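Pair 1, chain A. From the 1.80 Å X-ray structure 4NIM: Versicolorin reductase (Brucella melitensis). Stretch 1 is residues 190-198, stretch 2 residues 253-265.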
# COMPACT_ATOMS: atom_id res chain seq x y z
N ARG A 190 -8.90 1.66 -11.29
CA ARG A 190 -8.69 2.91 -10.56
C ARG A 190 -7.48 2.73 -9.68
O ARG A 190 -7.30 1.64 -9.14
CB ARG A 190 -9.90 3.27 -9.72
CG ARG A 190 -11.11 3.45 -10.59
CD ARG A 190 -12.31 3.90 -9.79
NE ARG A 190 -12.62 3.00 -8.68
CZ ARG A 190 -12.46 3.27 -7.38
NH1 ARG A 190 -11.98 4.45 -6.96
NH2 ARG A 190 -12.87 2.39 -6.48
N VAL A 191 -6.61 3.73 -9.68
CA VAL A 191 -5.37 3.71 -8.88
C VAL A 191 -5.22 5.03 -8.12
O VAL A 191 -5.05 6.09 -8.72
CB VAL A 191 -4.13 3.50 -9.76
CG1 VAL A 191 -2.90 3.20 -8.89
CG2 VAL A 191 -4.37 2.37 -10.78
N ASN A 192 -5.23 4.94 -6.81
CA ASN A 192 -5.21 6.11 -5.96
C ASN A 192 -4.19 5.93 -4.87
O ASN A 192 -3.78 4.79 -4.54
CB ASN A 192 -6.58 6.35 -5.35
CG ASN A 192 -7.60 6.76 -6.37
OD1 ASN A 192 -7.57 7.86 -6.91
ND2 ASN A 192 -8.54 5.87 -6.61
N SER A 193 -3.76 7.06 -4.32
CA SER A 193 -2.78 7.05 -3.26
C SER A 193 -3.28 7.68 -1.97
O SER A 193 -3.97 8.68 -2.00
CB SER A 193 -1.52 7.84 -3.73
OG SER A 193 -0.55 7.81 -2.70
N LEU A 194 -2.90 7.08 -0.86
CA LEU A 194 -3.18 7.63 0.44
C LEU A 194 -1.85 7.96 1.08
O LEU A 194 -1.03 7.06 1.30
CB LEU A 194 -4.00 6.65 1.30
CG LEU A 194 -4.49 7.26 2.61
CD1 LEU A 194 -5.59 8.28 2.35
CD2 LEU A 194 -4.99 6.16 3.54
N ASN A 195 -1.62 9.25 1.36
CA ASN A 195 -0.29 9.69 1.76
C ASN A 195 -0.31 9.97 3.25
O ASN A 195 -0.77 11.02 3.69
CB ASN A 195 0.19 10.91 0.98
CG ASN A 195 0.51 10.59 -0.47
OD1 ASN A 195 -0.33 10.04 -1.18
ND2 ASN A 195 1.71 10.98 -0.91
N ILE A 196 0.22 9.03 4.00
CA ILE A 196 0.03 9.01 5.45
C ILE A 196 1.17 9.59 6.23
O ILE A 196 2.34 9.66 5.78
CB ILE A 196 -0.31 7.59 5.98
CG1 ILE A 196 0.83 6.59 5.74
CG2 ILE A 196 -1.60 7.08 5.39
CD1 ILE A 196 0.65 5.29 6.50
N GLY A 197 0.80 10.10 7.40
CA GLY A 197 1.76 10.49 8.43
C GLY A 197 2.35 9.28 9.13
O GLY A 197 2.25 8.16 8.64
N TRP A 198 2.96 9.51 10.27
CA TRP A 198 3.64 8.43 10.99
C TRP A 198 2.62 7.58 11.77
O TRP A 198 1.68 8.10 12.38
CB TRP A 198 4.67 9.00 11.93
CG TRP A 198 5.79 9.70 11.25
CD1 TRP A 198 6.21 10.96 11.47
CD2 TRP A 198 6.65 9.15 10.24
NE1 TRP A 198 7.30 11.26 10.66
CE2 TRP A 198 7.58 10.16 9.89
CE3 TRP A 198 6.72 7.91 9.59
CZ2 TRP A 198 8.57 9.97 8.92
CZ3 TRP A 198 7.71 7.72 8.61
CH2 TRP A 198 8.61 8.75 8.28
N THR A 253 -9.70 8.27 -9.53
CA THR A 253 -8.47 7.62 -9.89
C THR A 253 -7.37 8.66 -10.12
O THR A 253 -7.65 9.79 -10.54
CB THR A 253 -8.69 6.79 -11.17
OG1 THR A 253 -7.54 6.01 -11.48
CG2 THR A 253 -9.07 7.66 -12.36
N GLY A 254 -6.16 8.31 -9.73
CA GLY A 254 -5.05 9.24 -9.87
C GLY A 254 -4.96 10.25 -8.73
O GLY A 254 -4.16 11.16 -8.76
N ALA A 255 -5.75 10.04 -7.69
CA ALA A 255 -5.78 11.00 -6.59
C ALA A 255 -4.62 10.74 -5.68
O ALA A 255 -4.22 9.58 -5.50
CB ALA A 255 -7.09 10.92 -5.85
N ILE A 256 -4.07 11.82 -5.13
CA ILE A 256 -3.02 11.79 -4.10
C ILE A 256 -3.69 12.40 -2.88
O ILE A 256 -3.97 13.59 -2.85
CB ILE A 256 -1.79 12.65 -4.52
CG1 ILE A 256 -1.13 12.14 -5.81
CG2 ILE A 256 -0.78 12.74 -3.37
CD1 ILE A 256 -0.77 10.68 -5.84
N VAL A 257 -4.12 11.56 -1.93
CA VAL A 257 -4.94 11.98 -0.82
C VAL A 257 -4.07 12.03 0.45
O VAL A 257 -3.65 11.00 1.01
CB VAL A 257 -6.09 10.98 -0.63
CG1 VAL A 257 -7.02 11.41 0.49
CG2 VAL A 257 -6.83 10.77 -1.96
N ASN A 258 -3.82 13.23 0.91
CA ASN A 258 -3.01 13.43 2.12
C ASN A 258 -3.81 13.07 3.34
O ASN A 258 -4.93 13.52 3.51
CB ASN A 258 -2.55 14.85 2.23
CG ASN A 258 -1.64 15.25 1.10
OD1 ASN A 258 -2.06 15.89 0.11
ND2 ASN A 258 -0.44 14.80 1.16
N PHE A 259 -3.20 12.31 4.22
CA PHE A 259 -3.86 11.82 5.41
C PHE A 259 -2.96 12.00 6.60
O PHE A 259 -2.18 11.13 6.91
CB PHE A 259 -4.24 10.36 5.25
CG PHE A 259 -5.22 9.87 6.28
CD1 PHE A 259 -4.77 9.41 7.52
CD2 PHE A 259 -6.57 9.91 6.05
CE1 PHE A 259 -5.66 8.96 8.50
CE2 PHE A 259 -7.49 9.45 7.01
CZ PHE A 259 -7.02 9.01 8.25
N ASP A 260 -3.13 13.10 7.31
CA ASP A 260 -2.20 13.46 8.41
C ASP A 260 -2.69 14.75 9.05
O ASP A 260 -3.43 15.51 8.41
CB ASP A 260 -0.74 13.71 7.87
CG ASP A 260 0.30 13.78 8.99
OD1 ASP A 260 0.15 13.06 9.99
OD2 ASP A 260 1.26 14.57 8.90
N GLN A 261 -2.23 15.01 10.27
CA GLN A 261 -2.43 16.30 10.92
C GLN A 261 -1.28 17.31 10.55
O GLN A 261 -0.64 17.91 11.38
CB GLN A 261 -2.60 16.13 12.40
CG GLN A 261 -3.93 15.44 12.68
CD GLN A 261 -4.29 15.33 14.13
OE1 GLN A 261 -3.43 15.00 14.94
NE2 GLN A 261 -5.60 15.58 14.47
N SER A 262 -1.12 17.48 9.27
CA SER A 262 -0.18 18.45 8.68
C SER A 262 -0.68 18.68 7.25
O SER A 262 -1.52 17.92 6.75
CB SER A 262 1.23 17.93 8.70
OG SER A 262 1.48 16.90 7.71
N VAL A 263 -0.15 19.72 6.61
CA VAL A 263 -0.70 20.21 5.37
C VAL A 263 0.46 20.72 4.52
O VAL A 263 1.18 21.62 4.93
CB VAL A 263 -1.72 21.36 5.64
CG1 VAL A 263 -2.21 21.90 4.29
CG2 VAL A 263 -2.94 20.83 6.45
N TRP A 264 0.70 20.11 3.37
CA TRP A 264 1.78 20.55 2.49
C TRP A 264 1.68 22.03 2.17
O TRP A 264 0.61 22.54 1.80
CB TRP A 264 1.74 19.74 1.19
CG TRP A 264 2.25 18.37 1.30
CD1 TRP A 264 2.95 17.83 2.33
CD2 TRP A 264 2.14 17.35 0.31
NE1 TRP A 264 3.31 16.54 2.04
CE2 TRP A 264 2.80 16.21 0.81
CE3 TRP A 264 1.51 17.27 -0.94
CZ2 TRP A 264 2.87 15.00 0.09
CZ3 TRP A 264 1.56 16.02 -1.66
CH2 TRP A 264 2.27 14.93 -1.15
N GLY A 265 2.82 22.72 2.27
CA GLY A 265 2.93 24.11 1.94
C GLY A 265 2.29 25.08 2.92
O GLY A 265 2.15 26.24 2.59
O HOH W 1 2.51 12.06 11.24

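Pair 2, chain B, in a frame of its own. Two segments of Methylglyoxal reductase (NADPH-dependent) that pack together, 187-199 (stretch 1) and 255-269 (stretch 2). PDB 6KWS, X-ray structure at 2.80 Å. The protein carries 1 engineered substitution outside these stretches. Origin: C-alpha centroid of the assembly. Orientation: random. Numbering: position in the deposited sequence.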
# COMPACT_ATOMS: atom_id res chain seq x y z
N PHE B 187 19.61 2.50 -12.00
CA PHE B 187 18.64 1.54 -11.49
C PHE B 187 17.37 1.56 -12.33
O PHE B 187 17.02 2.58 -12.92
CB PHE B 187 18.27 1.84 -10.03
CG PHE B 187 17.83 3.25 -9.77
CD1 PHE B 187 16.51 3.64 -9.94
CD2 PHE B 187 18.74 4.20 -9.34
CE1 PHE B 187 16.11 4.95 -9.70
CE2 PHE B 187 18.34 5.51 -9.10
CZ PHE B 187 17.03 5.88 -9.27
N SER B 188 16.70 0.41 -12.37
CA SER B 188 15.35 0.38 -12.87
C SER B 188 14.40 0.84 -11.77
O SER B 188 14.79 1.05 -10.62
CB SER B 188 14.99 -1.02 -13.35
OG SER B 188 15.38 -1.97 -12.39
N LEU B 189 13.14 1.02 -12.14
CA LEU B 189 12.11 1.41 -11.18
C LEU B 189 10.82 0.67 -11.48
O LEU B 189 10.38 0.62 -12.63
CB LEU B 189 11.87 2.92 -11.21
CG LEU B 189 10.70 3.39 -10.35
CD1 LEU B 189 11.20 3.85 -9.03
CD2 LEU B 189 9.96 4.51 -11.04
N SER B 190 10.23 0.10 -10.45
CA SER B 190 8.91 -0.50 -10.57
C SER B 190 7.95 0.16 -9.58
O SER B 190 8.36 0.79 -8.60
CB SER B 190 8.94 -2.01 -10.33
OG SER B 190 9.70 -2.64 -11.33
N THR B 191 6.68 -0.05 -9.83
CA THR B 191 5.64 0.63 -9.09
C THR B 191 4.58 -0.40 -8.72
O THR B 191 4.21 -1.23 -9.56
CB THR B 191 5.11 1.78 -9.95
OG1 THR B 191 5.76 3.00 -9.59
CG2 THR B 191 3.69 1.95 -9.79
N ILE B 192 4.14 -0.38 -7.46
CA ILE B 192 3.07 -1.24 -6.96
C ILE B 192 1.86 -0.36 -6.66
O ILE B 192 1.92 0.48 -5.75
CB ILE B 192 3.53 -1.99 -5.70
CG1 ILE B 192 4.84 -2.72 -5.97
CG2 ILE B 192 2.46 -2.96 -5.24
CD1 ILE B 192 4.66 -3.94 -6.87
N ASN B 193 0.76 -0.52 -7.41
CA ASN B 193 -0.43 0.32 -7.23
C ASN B 193 -1.59 -0.49 -6.68
O ASN B 193 -2.43 -0.98 -7.46
CB ASN B 193 -0.86 0.99 -8.53
CG ASN B 193 0.27 1.65 -9.22
OD1 ASN B 193 0.41 2.87 -9.18
ND2 ASN B 193 1.07 0.85 -9.89
N PRO B 194 -1.71 -0.64 -5.37
CA PRO B 194 -2.83 -1.39 -4.81
C PRO B 194 -4.09 -0.55 -4.69
O PRO B 194 -4.03 0.68 -4.53
CB PRO B 194 -2.30 -1.79 -3.43
CG PRO B 194 -1.40 -0.68 -3.07
CD PRO B 194 -0.80 -0.14 -4.32
N SER B 195 -5.24 -1.22 -4.77
CA SER B 195 -6.50 -0.58 -4.39
C SER B 195 -6.58 -0.50 -2.87
O SER B 195 -5.54 -0.42 -2.21
CB SER B 195 -7.70 -1.32 -4.97
OG SER B 195 -7.36 -2.64 -5.33
N PHE B 196 -7.79 -0.51 -2.30
CA PHE B 196 -7.90 -0.54 -0.84
C PHE B 196 -7.25 -1.80 -0.29
O PHE B 196 -7.56 -2.92 -0.72
CB PHE B 196 -9.36 -0.48 -0.39
CG PHE B 196 -10.03 0.81 -0.72
CD1 PHE B 196 -9.72 1.97 -0.01
CD2 PHE B 196 -11.00 0.86 -1.73
CE1 PHE B 196 -10.35 3.17 -0.32
CE2 PHE B 196 -11.64 2.05 -2.04
CZ PHE B 196 -11.31 3.21 -1.34
N VAL B 197 -6.35 -1.63 0.66
CA VAL B 197 -5.57 -2.74 1.18
C VAL B 197 -6.23 -3.28 2.45
O VAL B 197 -6.30 -2.58 3.46
CB VAL B 197 -4.12 -2.32 1.45
CG1 VAL B 197 -3.38 -3.49 2.03
CG2 VAL B 197 -3.46 -1.83 0.17
N PHE B 198 -6.70 -4.52 2.38
CA PHE B 198 -7.30 -5.23 3.49
C PHE B 198 -6.30 -6.25 4.02
O PHE B 198 -5.22 -6.43 3.46
CB PHE B 198 -8.59 -5.96 3.06
CG PHE B 198 -9.71 -5.05 2.70
CD1 PHE B 198 -9.70 -3.73 3.11
CD2 PHE B 198 -10.78 -5.53 1.96
CE1 PHE B 198 -10.75 -2.89 2.77
CE2 PHE B 198 -11.85 -4.69 1.62
CZ PHE B 198 -11.83 -3.36 2.03
N GLY B 199 -6.68 -6.95 5.09
CA GLY B 199 -5.88 -8.04 5.58
C GLY B 199 -5.36 -7.76 6.97
O GLY B 199 -5.38 -6.63 7.45
N ASP B 255 11.27 -9.11 -15.71
CA ASP B 255 10.31 -8.41 -16.55
C ASP B 255 9.51 -7.34 -15.81
O ASP B 255 8.68 -6.66 -16.43
CB ASP B 255 9.34 -9.39 -17.21
CG ASP B 255 10.05 -10.55 -17.87
OD1 ASP B 255 11.17 -10.35 -18.39
OD2 ASP B 255 9.48 -11.67 -17.86
N ALA B 256 9.72 -7.16 -14.52
CA ALA B 256 8.99 -6.13 -13.80
C ALA B 256 9.66 -4.76 -13.89
O ALA B 256 9.06 -3.79 -13.41
CB ALA B 256 8.81 -6.54 -12.34
N LYS B 257 10.84 -4.66 -14.50
CA LYS B 257 11.53 -3.37 -14.61
C LYS B 257 10.73 -2.38 -15.44
O LYS B 257 10.25 -2.70 -16.53
CB LYS B 257 12.92 -3.56 -15.24
CG LYS B 257 13.69 -4.73 -14.68
CD LYS B 257 14.98 -5.00 -15.44
CE LYS B 257 16.18 -4.42 -14.68
NZ LYS B 257 17.48 -4.71 -15.35
N ASN B 258 10.63 -1.15 -14.93
CA ASN B 258 9.90 -0.07 -15.58
C ASN B 258 8.44 -0.43 -15.82
O ASN B 258 7.83 0.02 -16.79
CB ASN B 258 10.59 0.37 -16.88
CG ASN B 258 11.92 1.07 -16.61
OD1 ASN B 258 11.95 2.22 -16.13
ND2 ASN B 258 13.03 0.35 -16.85
N GLN B 259 7.88 -1.25 -14.94
CA GLN B 259 6.47 -1.60 -14.97
C GLN B 259 5.72 -0.89 -13.84
O GLN B 259 6.28 -0.64 -12.77
CB GLN B 259 6.25 -3.11 -14.85
CG GLN B 259 6.82 -3.93 -16.00
CD GLN B 259 6.41 -3.39 -17.36
OE1 GLN B 259 5.25 -3.09 -17.61
NE2 GLN B 259 7.39 -3.22 -18.24
N ARG B 260 4.46 -0.56 -14.12
CA ARG B 260 3.48 -0.22 -13.09
C ARG B 260 2.60 -1.44 -12.87
O ARG B 260 1.92 -1.89 -13.79
CB ARG B 260 2.59 0.94 -13.52
CG ARG B 260 3.27 2.23 -13.80
CD ARG B 260 2.21 3.13 -14.39
NE ARG B 260 1.54 3.94 -13.39
CZ ARG B 260 0.29 4.39 -13.51
NH1 ARG B 260 -0.42 4.07 -14.59
NH2 ARG B 260 -0.24 5.14 -12.55
N ILE B 261 2.62 -1.98 -11.66
CA ILE B 261 1.92 -3.22 -11.38
C ILE B 261 0.67 -2.90 -10.59
O ILE B 261 0.73 -2.38 -9.47
CB ILE B 261 2.83 -4.23 -10.66
CG1 ILE B 261 3.95 -4.67 -11.60
CG2 ILE B 261 2.09 -5.47 -10.36
CD1 ILE B 261 5.31 -4.57 -11.02
N LEU B 262 -0.48 -3.18 -11.19
CA LEU B 262 -1.76 -2.97 -10.52
C LEU B 262 -2.03 -4.14 -9.57
O LEU B 262 -1.95 -5.31 -9.96
CB LEU B 262 -2.86 -2.83 -11.57
CG LEU B 262 -4.06 -1.93 -11.33
CD1 LEU B 262 -4.91 -1.81 -12.63
CD2 LEU B 262 -4.88 -2.49 -10.20
N LEU B 263 -2.34 -3.83 -8.31
CA LEU B 263 -2.65 -4.86 -7.33
C LEU B 263 -4.10 -4.72 -6.93
O LEU B 263 -4.47 -3.81 -6.16
CB LEU B 263 -1.72 -4.82 -6.12
CG LEU B 263 -0.82 -6.00 -6.48
CD1 LEU B 263 0.34 -5.53 -7.36
CD2 LEU B 263 -0.39 -6.85 -5.32
N ASN B 264 -4.92 -5.61 -7.48
CA ASN B 264 -6.34 -5.64 -7.17
C ASN B 264 -6.84 -7.07 -7.31
O ASN B 264 -6.65 -7.71 -8.34
CB ASN B 264 -7.13 -4.70 -8.08
CG ASN B 264 -8.60 -4.65 -7.70
OD1 ASN B 264 -8.98 -3.93 -6.79
ND2 ASN B 264 -9.42 -5.43 -8.38
N SER B 265 -7.49 -7.54 -6.26
CA SER B 265 -8.10 -8.85 -6.23
C SER B 265 -9.57 -8.86 -6.64
O SER B 265 -10.09 -9.91 -7.03
CB SER B 265 -7.98 -9.41 -4.82
OG SER B 265 -8.32 -10.79 -4.79
N GLY B 266 -10.28 -7.75 -6.52
CA GLY B 266 -11.70 -7.78 -6.78
C GLY B 266 -12.37 -6.52 -6.29
O GLY B 266 -11.71 -5.53 -5.95
N ARG B 267 -13.69 -6.58 -6.24
CA ARG B 267 -14.51 -5.43 -5.93
C ARG B 267 -15.28 -5.71 -4.65
O ARG B 267 -15.55 -6.87 -4.30
CB ARG B 267 -15.47 -5.13 -7.09
CG ARG B 267 -14.77 -4.69 -8.35
CD ARG B 267 -13.97 -3.42 -8.12
NE ARG B 267 -13.91 -2.59 -9.32
CZ ARG B 267 -13.59 -1.29 -9.32
NH1 ARG B 267 -13.31 -0.66 -8.19
NH2 ARG B 267 -13.57 -0.61 -10.47
N PHE B 268 -15.62 -4.65 -3.92
CA PHE B 268 -16.44 -4.81 -2.72
C PHE B 268 -17.34 -3.59 -2.56
O PHE B 268 -17.02 -2.49 -3.05
CB PHE B 268 -15.59 -4.95 -1.45
CG PHE B 268 -15.03 -3.65 -0.97
CD1 PHE B 268 -13.90 -3.11 -1.56
CD2 PHE B 268 -15.67 -2.94 0.03
CE1 PHE B 268 -13.39 -1.88 -1.15
CE2 PHE B 268 -15.17 -1.72 0.45
CZ PHE B 268 -14.03 -1.18 -0.14
N THR B 269 -18.45 -3.80 -1.86
CA THR B 269 -19.14 -2.72 -1.17
C THR B 269 -19.21 -3.07 0.31
O THR B 269 -18.87 -4.18 0.73
CB THR B 269 -20.56 -2.49 -1.71
OG1 THR B 269 -21.46 -3.41 -1.08
CG2 THR B 269 -20.59 -2.66 -3.21

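The two pairs differ most sharply where the chains leave the paired strands. In pair 1, Gly197(A) lies against Asp260(A), with Gly197(A) CA 3.4 Å from Asp260(A) OD1; a CB built on this glycine would fall 2.0 Å from that same oxygen, a clash. Pair 2 has a serine at the matching position, Ser195(B), opposite Asn264(B), and its CB points toward the other stretch. Asp260(A) and Asn264(B) both have chi1 in t, but their side-chain centres lie 2.2 Å apart after superposition. Beyond this point pair 2 adds an aromatic cluster: the edge of Phe198(B) meets the face of Phe268(B), with ring centroids 5.1 Å apart and planes at 65°, while Phe196(B) CD2 approaches Phe268(B) CE1 at 3.7 Å. In pair 1, Trp198(A), the counterpart of Phe196(B), makes no direct contact with the second stretch; a water instead accepts from Trp198(A) N at 2.8 Å and donates to Asp260(A) OD1 at 2.9 Å.

Over 14 central residues the backbones superpose with an RMSD of 0.5 Å, and the largest departures among matched positions are at the first of each stretch, Arg190(A)/Ser188(B) and Thr253(A)/Lys257(B). Each pair joins two parallel strands, whose directions differ by 25° in pair 1 and 23° in pair 2, through four bridges. Ser193(A)–Ile256(A) matches Thr191(B)–Arg260(B), and the register continues to Ile196(A)–Phe259(A), which matches Pro194(B)–Leu263(B). The hydrogen bonds follow the same ladder. Asn195(A) N donates to Val257(A) O at 2.7 Å and Asn193(B) N to Ile261(B) O at 2.8 Å; on the return, Phe259(A) N reaches Asn195(A) O at 2.8 Å and Leu263(B) N reaches Asn193(B) O at 3.0 Å. Pro194(B) costs this ladder no hydrogen bond, since the amides that donate to the second stretch are those of Thr191(B), Asn193(B) and Ser195(B).

One face of each sheet is apolar, but the bulk is distributed differently. In pair 1, Leu194(A) CD1 touches both Val257(A) CG1, at 3.9 Å, and Phe259(A) CB, at 3.8 Å. In pair 2 the branched Ile192(B) spans the matching residues with two atoms: its CD1 lies 4.2 Å from Ile261(B) CB, its CG2 3.9 Å from Leu263(B) CD1. On the other face, Ser193(A) OG donates to Asn195(A) OD1 at 2.7 Å, and Ser193(A) CB packs 3.6 Å from Ile256(A) CD1. Thr191(B) and Arg260(B) meet there through carbon, Thr191(B) CG2 lying 4.0 Å from Arg260(B) CB.

Just before the second strand begins, matched polar side chains play opposite roles. Asn192(A) OD1 accepts from Ala255(A) N at 2.9 Å, whereas Ser190(B) OG donates to Ala256(B) O in a very short 2.5 Å bond. That carbonyl also accepts from Gln259(B) N at 3.2 Å, closing a type II turn. A matched position with positive phi is held by Gly254(A) in pair 1 and by Asn258(B) in pair 2. Gly254(A) N binds Val191(A) O at 2.7 Å; the equivalent bond from Asn258(B) N to Leu189(B) O, at 2.9 Å, is weak.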